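Local coordinates for protein ribosomal RNA small subunit methyltransferase E (Neisseria gonorrhoeae, PDB 5VM8) that probably methylates a uridine of 16S ribosomal RNA at N3, using S-adenosyl methionine as methyl donor, at residues 185-199 with 234-246. Sequence-based numbering, arbitrary orientation.
Sequences LGDIRHPSGAIVFMV and PLAAIAAMQTLWG
W245 and P191 meet in a CH-pi contact. The proline ring lies over the indole, with P191 CG 3.5 Å from the centroid of the W245 six-membered ring. L244 CB, from W245's own segment, lies on the opposite face, offset toward the rim. The five-membered ring of W245 turns its edge toward the face of H190 in a T-shaped pair, planes at 81°, although the histidine is poorly ordered. At the other end of the indole, W245 CH2 lies 3.6 Å from L185 O, which sits at the ring edge. I188 CD1 and I195 CD1 approach the six-membered ring obliquely.

The second aromatic centre is F197. With CG anti to the backbone N (chi1 169°), its ring is placed between V199 CG2 and M241 CE. M241 CE sits over one face, 3.9 Å from the F197 ring centroid, and its sulfur makes a more distant Met-aromatic contact. V199 CG2, from F197's own strand, lies on the other face, offset toward the rim. A237 CB comes to 3.6 Å from F197 CZ, while P234 CA meets the ring edge.

Other contacts join aliphatic groups. L185 CD2 packs 4.0 Å from A240 CB, and V199 CG2 lies against P234 CB.

No hydrogen bond joins the segments. Strand 195-199 runs nearly antiparallel to helix 234-244, at 162°. The last helix packs on the parallel sheet, and the loop before strand 195-199 packs against the tryptophan just after the helix, in the trefoil-knotted SPOUT methyltransferase domain.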
ATOM      1  N   LEU A 185     -16.290 -10.478   9.986  1.00 56.58           N
ATOM      2  CA  LEU A 185     -14.839 -10.604   9.948  1.00 52.38           C
ATOM      3  C   LEU A 185     -14.296 -11.138  11.260  1.00 57.06           C
ATOM      4  O   LEU A 185     -13.297 -11.863  11.267  1.00 63.86           O
ATOM      5  CB  LEU A 185     -14.227  -9.241   9.633  1.00 48.87           C
ATOM      6  CG  LEU A 185     -12.740  -9.109   9.368  1.00 44.63           C
ATOM      7  CD1 LEU A 185     -12.331  -9.886   8.141  1.00 43.45           C
ATOM      8  CD2 LEU A 185     -12.438  -7.630   9.217  1.00 37.64           C
ATOM      9  N   GLY A 186     -14.923 -10.784  12.384  1.00 60.17           N
ATOM     10  CA  GLY A 186     -14.468 -11.327  13.650  1.00 61.94           C
ATOM     11  C   GLY A 186     -14.809 -12.795  13.811  1.00 68.89           C
ATOM     12  O   GLY A 186     -14.042 -13.554  14.415  1.00 75.89           O
ATOM     13  N   ASP A 187     -15.926 -13.229  13.231  1.00 70.01           N
ATOM     14  CA  ASP A 187     -16.408 -14.603  13.351  1.00 70.54           C
ATOM     15  C   ASP A 187     -15.707 -15.572  12.408  1.00 68.89           C
ATOM     16  O   ASP A 187     -16.137 -16.723  12.331  1.00 72.98           O
ATOM     17  CB  ASP A 187     -17.916 -14.664  13.101  1.00 71.28           C
ATOM     18  CG  ASP A 187     -18.707 -13.878  14.116  1.00 79.51           C
ATOM     19  OD1 ASP A 187     -18.253 -13.747  15.268  1.00 83.97           O
ATOM     20  OD2 ASP A 187     -19.799 -13.391  13.765  1.00 83.70           O
ATOM     21  N   ILE A 188     -14.658 -15.147  11.685  1.00 67.78           N
ATOM     22  CA  ILE A 188     -13.945 -16.047  10.780  1.00 64.71           C
ATOM     23  C   ILE A 188     -12.935 -16.841  11.579  1.00 65.80           C
ATOM     24  O   ILE A 188     -12.495 -16.420  12.650  1.00 67.41           O
ATOM     25  CB  ILE A 188     -13.217 -15.326   9.618  1.00 59.88           C
ATOM     26  CG1 ILE A 188     -11.900 -14.734  10.114  1.00 54.81           C
ATOM     27  CG2 ILE A 188     -14.087 -14.307   8.883  1.00 55.25           C
ATOM     28  CD1 ILE A 188     -10.943 -14.376   9.019  1.00 47.23           C
ATOM     29  N   ARG A 189     -12.608 -18.028  11.063  1.00 68.87           N
ATOM     30  CA  ARG A 189     -11.577 -18.855  11.665  1.00 66.50           C
ATOM     31  C   ARG A 189     -10.337 -18.000  11.859  1.00 70.99           C
ATOM     32  O   ARG A 189      -9.974 -17.217  10.980  1.00 71.48           O
ATOM     33  CB  ARG A 189     -11.267 -20.041  10.747  1.00 59.67           C
ATOM     34  CG  ARG A 189     -10.614 -21.220  11.403  1.00 67.37           C
ATOM     35  CD  ARG A 189      -9.916 -22.144  10.397  1.00 70.15           C
ATOM     36  NE  ARG A 189     -10.783 -23.161   9.794  1.00 60.08           N
ATOM     37  CZ  ARG A 189     -11.072 -24.330  10.349  1.00 62.28           C
ATOM     38  NH1 ARG A 189     -10.581 -24.639  11.542  1.00 73.93           N
ATOM     39  NH2 ARG A 189     -11.860 -25.195   9.715  1.00 66.29           N
ATOM     40  N   HIS A 190      -9.726 -18.105  13.036  1.00 76.21           N
ATOM     41  CA  HIS A 190      -8.565 -17.287  13.349  1.00 79.78           C
ATOM     42  C   HIS A 190      -7.507 -17.471  12.276  1.00 73.09           C
ATOM     43  O   HIS A 190      -7.070 -18.604  12.035  1.00 79.88           O
ATOM     44  CB  HIS A 190      -7.993 -17.655  14.718  1.00 94.26           C
ATOM     45  CG  HIS A 190      -7.047 -16.629  15.275  1.00 99.78           C
ATOM     46  ND1 HIS A 190      -5.702 -16.609  14.969  1.00 99.95           N
ATOM     47  CD2 HIS A 190      -7.257 -15.585  16.111  1.00 99.98           C
ATOM     48  CE1 HIS A 190      -5.125 -15.596  15.591  1.00100.29           C
ATOM     49  NE2 HIS A 190      -6.046 -14.960  16.293  1.00101.17           N
ATOM     50  N   PRO A 191      -7.104 -16.425  11.570  1.00 71.83           N
ATOM     51  CA  PRO A 191      -6.086 -16.589  10.533  1.00 68.01           C
ATOM     52  C   PRO A 191      -4.765 -16.982  11.163  1.00 69.41           C
ATOM     53  O   PRO A 191      -4.377 -16.452  12.202  1.00 76.21           O
ATOM     54  CB  PRO A 191      -6.014 -15.215   9.855  1.00 68.95           C
ATOM     55  CG  PRO A 191      -6.667 -14.256  10.820  1.00 74.35           C
ATOM     56  CD  PRO A 191      -7.662 -15.057  11.610  1.00 76.37           C
ATOM     57  N   SER A 192      -4.095 -17.949  10.555  1.00 77.01           N
ATOM     58  CA  SER A 192      -2.802 -18.373  11.072  1.00 88.14           C
ATOM     59  C   SER A 192      -1.657 -17.669  10.363  1.00 87.60           C
ATOM     60  O   SER A 192      -0.635 -17.372  10.988  1.00 97.15           O
ATOM     61  CB  SER A 192      -2.647 -19.902  10.979  1.00 92.01           C
ATOM     62  OG  SER A 192      -2.060 -20.315   9.756  1.00 89.41           O
ATOM     63  N   GLY A 193      -1.794 -17.408   9.068  1.00 78.28           N
ATOM     64  CA  GLY A 193      -0.719 -16.765   8.341  1.00 78.34           C
ATOM     65  C   GLY A 193      -1.124 -15.499   7.615  1.00 73.57           C
ATOM     66  O   GLY A 193      -1.584 -14.536   8.235  1.00 74.65           O
ATOM     67  N   ALA A 194      -0.970 -15.491   6.297  1.00 67.88           N
ATOM     68  CA  ALA A 194      -1.219 -14.277   5.548  1.00 60.61           C
ATOM     69  C   ALA A 194      -2.707 -14.143   5.227  1.00 56.15           C
ATOM     70  O   ALA A 194      -3.459 -15.127   5.182  1.00 57.95           O
ATOM     71  CB  ALA A 194      -0.380 -14.259   4.276  1.00 45.64           C
ATOM     72  N   ILE A 195      -3.114 -12.901   4.976  1.00 51.33           N
ATOM     73  CA  ILE A 195      -4.479 -12.537   4.621  1.00 50.48           C
ATOM     74  C   ILE A 195      -4.479 -11.944   3.218  1.00 49.86           C
ATOM     75  O   ILE A 195      -3.624 -11.119   2.878  1.00 44.85           O
ATOM     76  CB  ILE A 195      -5.080 -11.529   5.620  1.00 50.63           C
ATOM     77  CG1 ILE A 195      -5.165 -12.138   7.017  1.00 56.97           C
ATOM     78  CG2 ILE A 195      -6.456 -11.032   5.148  1.00 42.43           C
ATOM     79  CD1 ILE A 195      -5.389 -11.103   8.100  1.00 59.89           C
ATOM     80  N   VAL A 196      -5.456 -12.362   2.417  1.00 46.69           N
ATOM     81  CA  VAL A 196      -5.694 -11.827   1.089  1.00 39.62           C
ATOM     82  C   VAL A 196      -7.116 -11.312   1.112  1.00 40.80           C
ATOM     83  O   VAL A 196      -8.055 -12.051   1.438  1.00 40.46           O
ATOM     84  CB  VAL A 196      -5.480 -12.878  -0.013  1.00 49.50           C
ATOM     85  CG1 VAL A 196      -5.912 -12.326  -1.350  1.00 46.54           C
ATOM     86  CG2 VAL A 196      -4.019 -13.255  -0.063  1.00 52.11           C
ATOM     87  N   PHE A 197      -7.272 -10.048   0.764  1.00 35.17           N
ATOM     88  CA  PHE A 197      -8.510  -9.342   0.978  1.00 40.09           C
ATOM     89  C   PHE A 197      -8.926  -8.702  -0.335  1.00 41.81           C
ATOM     90  O   PHE A 197      -8.150  -7.936  -0.910  1.00 44.84           O
ATOM     91  CB  PHE A 197      -8.204  -8.321   2.091  1.00 38.48           C
ATOM     92  CG  PHE A 197      -9.236  -7.296   2.315  1.00 31.51           C
ATOM     93  CD1 PHE A 197     -10.548  -7.653   2.527  1.00 36.13           C
ATOM     94  CD2 PHE A 197      -8.868  -5.971   2.428  1.00 30.51           C
ATOM     95  CE1 PHE A 197     -11.506  -6.702   2.793  1.00 32.95           C
ATOM     96  CE2 PHE A 197      -9.817  -5.010   2.684  1.00 31.87           C
ATOM     97  CZ  PHE A 197     -11.149  -5.389   2.881  1.00 34.75           C
ATOM     98  N   MET A 198     -10.159  -8.972  -0.782  1.00 40.23           N
ATOM     99  CA  MET A 198     -10.615  -8.586  -2.116  1.00 37.26           C
ATOM    100  C   MET A 198     -11.733  -7.559  -2.033  1.00 40.03           C
ATOM    101  O   MET A 198     -12.727  -7.767  -1.327  1.00 42.27           O
ATOM    102  CB  MET A 198     -11.123  -9.752  -2.924  1.00 49.93           C
ATOM    103  CG  MET A 198     -10.094 -10.732  -3.340  1.00 62.80           C
ATOM    104  SD  MET A 198     -10.718 -11.375  -4.892  1.00 67.18           S
ATOM    105  CE  MET A 198     -10.907  -9.755  -5.652  1.00 59.43           C
ATOM    106  N   VAL A 199     -11.577  -6.460  -2.761  1.00 33.47           N
ATOM    107  CA  VAL A 199     -12.548  -5.379  -2.717  1.00 32.98           C
ATOM    108  C   VAL A 199     -12.977  -5.007  -4.130  1.00 37.94           C
ATOM    109  O   VAL A 199     -12.145  -4.926  -5.039  1.00 36.56           O
ATOM    110  CB  VAL A 199     -11.983  -4.152  -1.966  1.00 28.77           C
ATOM    111  CG1 VAL A 199     -13.025  -3.077  -1.874  1.00 31.25           C
ATOM    112  CG2 VAL A 199     -11.529  -4.581  -0.575  1.00 36.28           C
ATOM    113  N   PRO A 234     -13.154  -1.047   2.781  1.00 34.34           N
ATOM    114  CA  PRO A 234     -11.838  -1.705   2.892  1.00 33.06           C
ATOM    115  C   PRO A 234     -10.918  -1.074   3.928  1.00 44.85           C
ATOM    116  O   PRO A 234     -10.150  -1.785   4.589  1.00 50.81           O
ATOM    117  CB  PRO A 234     -11.246  -1.555   1.479  1.00 35.44           C
ATOM    118  CG  PRO A 234     -12.006  -0.414   0.829  1.00 27.60           C
ATOM    119  CD  PRO A 234     -13.402  -0.542   1.412  1.00 33.58           C
ATOM    120  N   LEU A 235     -10.955   0.250   4.078  1.00 44.52           N
ATOM    121  CA  LEU A 235     -10.157   0.896   5.111  1.00 38.89           C
ATOM    122  C   LEU A 235     -10.601   0.447   6.499  1.00 39.46           C
ATOM    123  O   LEU A 235      -9.772   0.082   7.343  1.00 38.44           O
ATOM    124  CB  LEU A 235     -10.241   2.416   4.965  1.00 41.06           C
ATOM    125  CG  LEU A 235      -9.892   2.844   3.546  1.00 36.98           C
ATOM    126  CD1 LEU A 235     -10.059   4.346   3.371  1.00 36.86           C
ATOM    127  CD2 LEU A 235      -8.484   2.386   3.213  1.00 39.11           C
ATOM    128  N   ALA A 236     -11.911   0.482   6.759  1.00 37.59           N
ATOM    129  CA  ALA A 236     -12.396   0.060   8.067  1.00 37.55           C
ATOM    130  C   ALA A 236     -12.010  -1.384   8.343  1.00 34.46           C
ATOM    131  O   ALA A 236     -11.655  -1.728   9.474  1.00 39.07           O
ATOM    132  CB  ALA A 236     -13.910   0.257   8.165  1.00 35.59           C
ATOM    133  N   ALA A 237     -12.012  -2.231   7.297  1.00 38.23           N
ATOM    134  CA  ALA A 237     -11.723  -3.652   7.456  1.00 29.83           C
ATOM    135  C   ALA A 237     -10.269  -3.884   7.828  1.00 33.33           C
ATOM    136  O   ALA A 237      -9.970  -4.679   8.735  1.00 39.66           O
ATOM    137  CB  ALA A 237     -12.087  -4.406   6.173  1.00 36.84           C
ATOM    138  N   ILE A 238      -9.350  -3.192   7.149  1.00 31.65           N
ATOM    139  CA  ILE A 238      -7.925  -3.326   7.452  1.00 36.41           C
ATOM    140  C   ILE A 238      -7.630  -2.876   8.884  1.00 40.31           C
ATOM    141  O   ILE A 238      -6.874  -3.538   9.610  1.00 48.11           O
ATOM    142  CB  ILE A 238      -7.092  -2.544   6.417  1.00 32.99           C
ATOM    143  CG1 ILE A 238      -7.298  -3.158   5.024  1.00 35.04           C
ATOM    144  CG2 ILE A 238      -5.620  -2.505   6.799  1.00 33.21           C
ATOM    145  CD1 ILE A 238      -6.720  -2.356   3.836  1.00 35.79           C
ATOM    146  N   ALA A 239      -8.272  -1.787   9.334  1.00 34.81           N
ATOM    147  CA  ALA A 239      -8.113  -1.352  10.721  1.00 41.41           C
ATOM    148  C   ALA A 239      -8.671  -2.399  11.674  1.00 43.04           C
ATOM    149  O   ALA A 239      -8.073  -2.686  12.723  1.00 46.19           O
ATOM    150  CB  ALA A 239      -8.792   0.009  10.954  1.00 34.78           C
ATOM    151  N   ALA A 240      -9.824  -2.971  11.326  1.00 41.14           N
ATOM    152  CA  ALA A 240     -10.389  -4.057  12.120  1.00 44.79           C
ATOM    153  C   ALA A 240      -9.446  -5.258  12.155  1.00 47.98           C
ATOM    154  O   ALA A 240      -9.308  -5.922  13.189  1.00 51.53           O
ATOM    155  CB  ALA A 240     -11.754  -4.464  11.552  1.00 38.95           C
ATOM    156  N   MET A 241      -8.787  -5.547  11.029  1.00 44.19           N
ATOM    157  CA  MET A 241      -7.835  -6.657  10.994  1.00 39.91           C
ATOM    158  C   MET A 241      -6.625  -6.372  11.877  1.00 41.18           C
ATOM    159  O   MET A 241      -6.121  -7.273  12.556  1.00 43.55           O
ATOM    160  CB  MET A 241      -7.382  -6.923   9.555  1.00 38.85           C
ATOM    161  CG  MET A 241      -8.425  -7.530   8.650  1.00 43.03           C
ATOM    162  SD  MET A 241      -7.860  -7.666   6.916  1.00 45.95           S
ATOM    163  CE  MET A 241      -9.459  -7.782   6.136  1.00 40.46           C
ATOM    164  N   GLN A 242      -6.114  -5.131  11.848  1.00 42.88           N
ATOM    165  CA  GLN A 242      -4.999  -4.781  12.728  1.00 41.25           C
ATOM    166  C   GLN A 242      -5.398  -4.843  14.205  1.00 42.84           C
ATOM    167  O   GLN A 242      -4.538  -5.066  15.071  1.00 48.05           O
ATOM    168  CB  GLN A 242      -4.442  -3.379  12.396  1.00 43.67           C
ATOM    169  CG  GLN A 242      -3.902  -3.173  10.954  1.00 42.79           C
ATOM    170  CD  GLN A 242      -2.662  -4.020  10.606  1.00 47.70           C
ATOM    171  OE1 GLN A 242      -2.178  -4.838  11.397  1.00 50.36           O
ATOM    172  NE2 GLN A 242      -2.155  -3.816   9.404  1.00 46.81           N
ATOM    173  N   THR A 243      -6.681  -4.631  14.515  1.00 41.23           N
ATOM    174  CA  THR A 243      -7.158  -4.689  15.896  1.00 41.93           C
ATOM    175  C   THR A 243      -7.281  -6.139  16.388  1.00 48.67           C
ATOM    176  O   THR A 243      -6.936  -6.442  17.544  1.00 48.89           O
ATOM    177  CB  THR A 243      -8.490  -3.935  16.004  1.00 41.35           C
ATOM    178  OG1 THR A 243      -8.302  -2.582  15.591  1.00 48.55           O
ATOM    179  CG2 THR A 243      -9.045  -3.968  17.412  1.00 49.72           C
ATOM    180  N   LEU A 244      -7.729  -7.054  15.511  1.00 48.59           N
ATOM    181  CA  LEU A 244      -7.865  -8.470  15.877  1.00 50.73           C
ATOM    182  C   LEU A 244      -6.544  -9.230  15.778  1.00 45.64           C
ATOM    183  O   LEU A 244      -6.273 -10.105  16.595  1.00 53.13           O
ATOM    184  CB  LEU A 244      -8.899  -9.149  14.975  1.00 46.03           C
ATOM    185  CG  LEU A 244     -10.340  -8.695  15.163  1.00 46.36           C
ATOM    186  CD1 LEU A 244     -11.224  -9.179  14.035  1.00 43.27           C
ATOM    187  CD2 LEU A 244     -10.830  -9.220  16.501  1.00 42.42           C
ATOM    188  N   TRP A 245      -5.732  -8.948  14.765  1.00 47.51           N
ATOM    189  CA  TRP A 245      -4.567  -9.770  14.477  1.00 51.74           C
ATOM    190  C   TRP A 245      -3.282  -8.979  14.259  1.00 54.09           C
ATOM    191  O   TRP A 245      -2.221  -9.601  14.118  1.00 59.88           O
ATOM    192  CB  TRP A 245      -4.851 -10.677  13.255  1.00 54.04           C
ATOM    193  CG  TRP A 245      -6.213 -11.354  13.359  1.00 52.97           C
ATOM    194  CD1 TRP A 245      -6.640 -12.154  14.376  1.00 53.91           C
ATOM    195  CD2 TRP A 245      -7.315 -11.271  12.433  1.00 46.30           C
ATOM    196  NE1 TRP A 245      -7.934 -12.559  14.156  1.00 43.59           N
ATOM    197  CE2 TRP A 245      -8.373 -12.034  12.973  1.00 44.87           C
ATOM    198  CE3 TRP A 245      -7.509 -10.632  11.209  1.00 45.46           C
ATOM    199  CZ2 TRP A 245      -9.601 -12.179  12.330  1.00 43.71           C
ATOM    200  CZ3 TRP A 245      -8.732 -10.769  10.579  1.00 47.05           C
ATOM    201  CH2 TRP A 245      -9.760 -11.548  11.143  1.00 46.30           C
ATOM    202  N   GLY A 246      -3.339  -7.645  14.188  1.00 49.21           N
ATOM    203  CA  GLY A 246      -2.155  -6.843  13.917  1.00 48.72           C
ATOM    204  C   GLY A 246      -1.605  -6.006  15.066  1.00 52.31           C
ATOM    205  O   GLY A 246      -1.738  -6.367  16.236  1.00 58.13           O
TER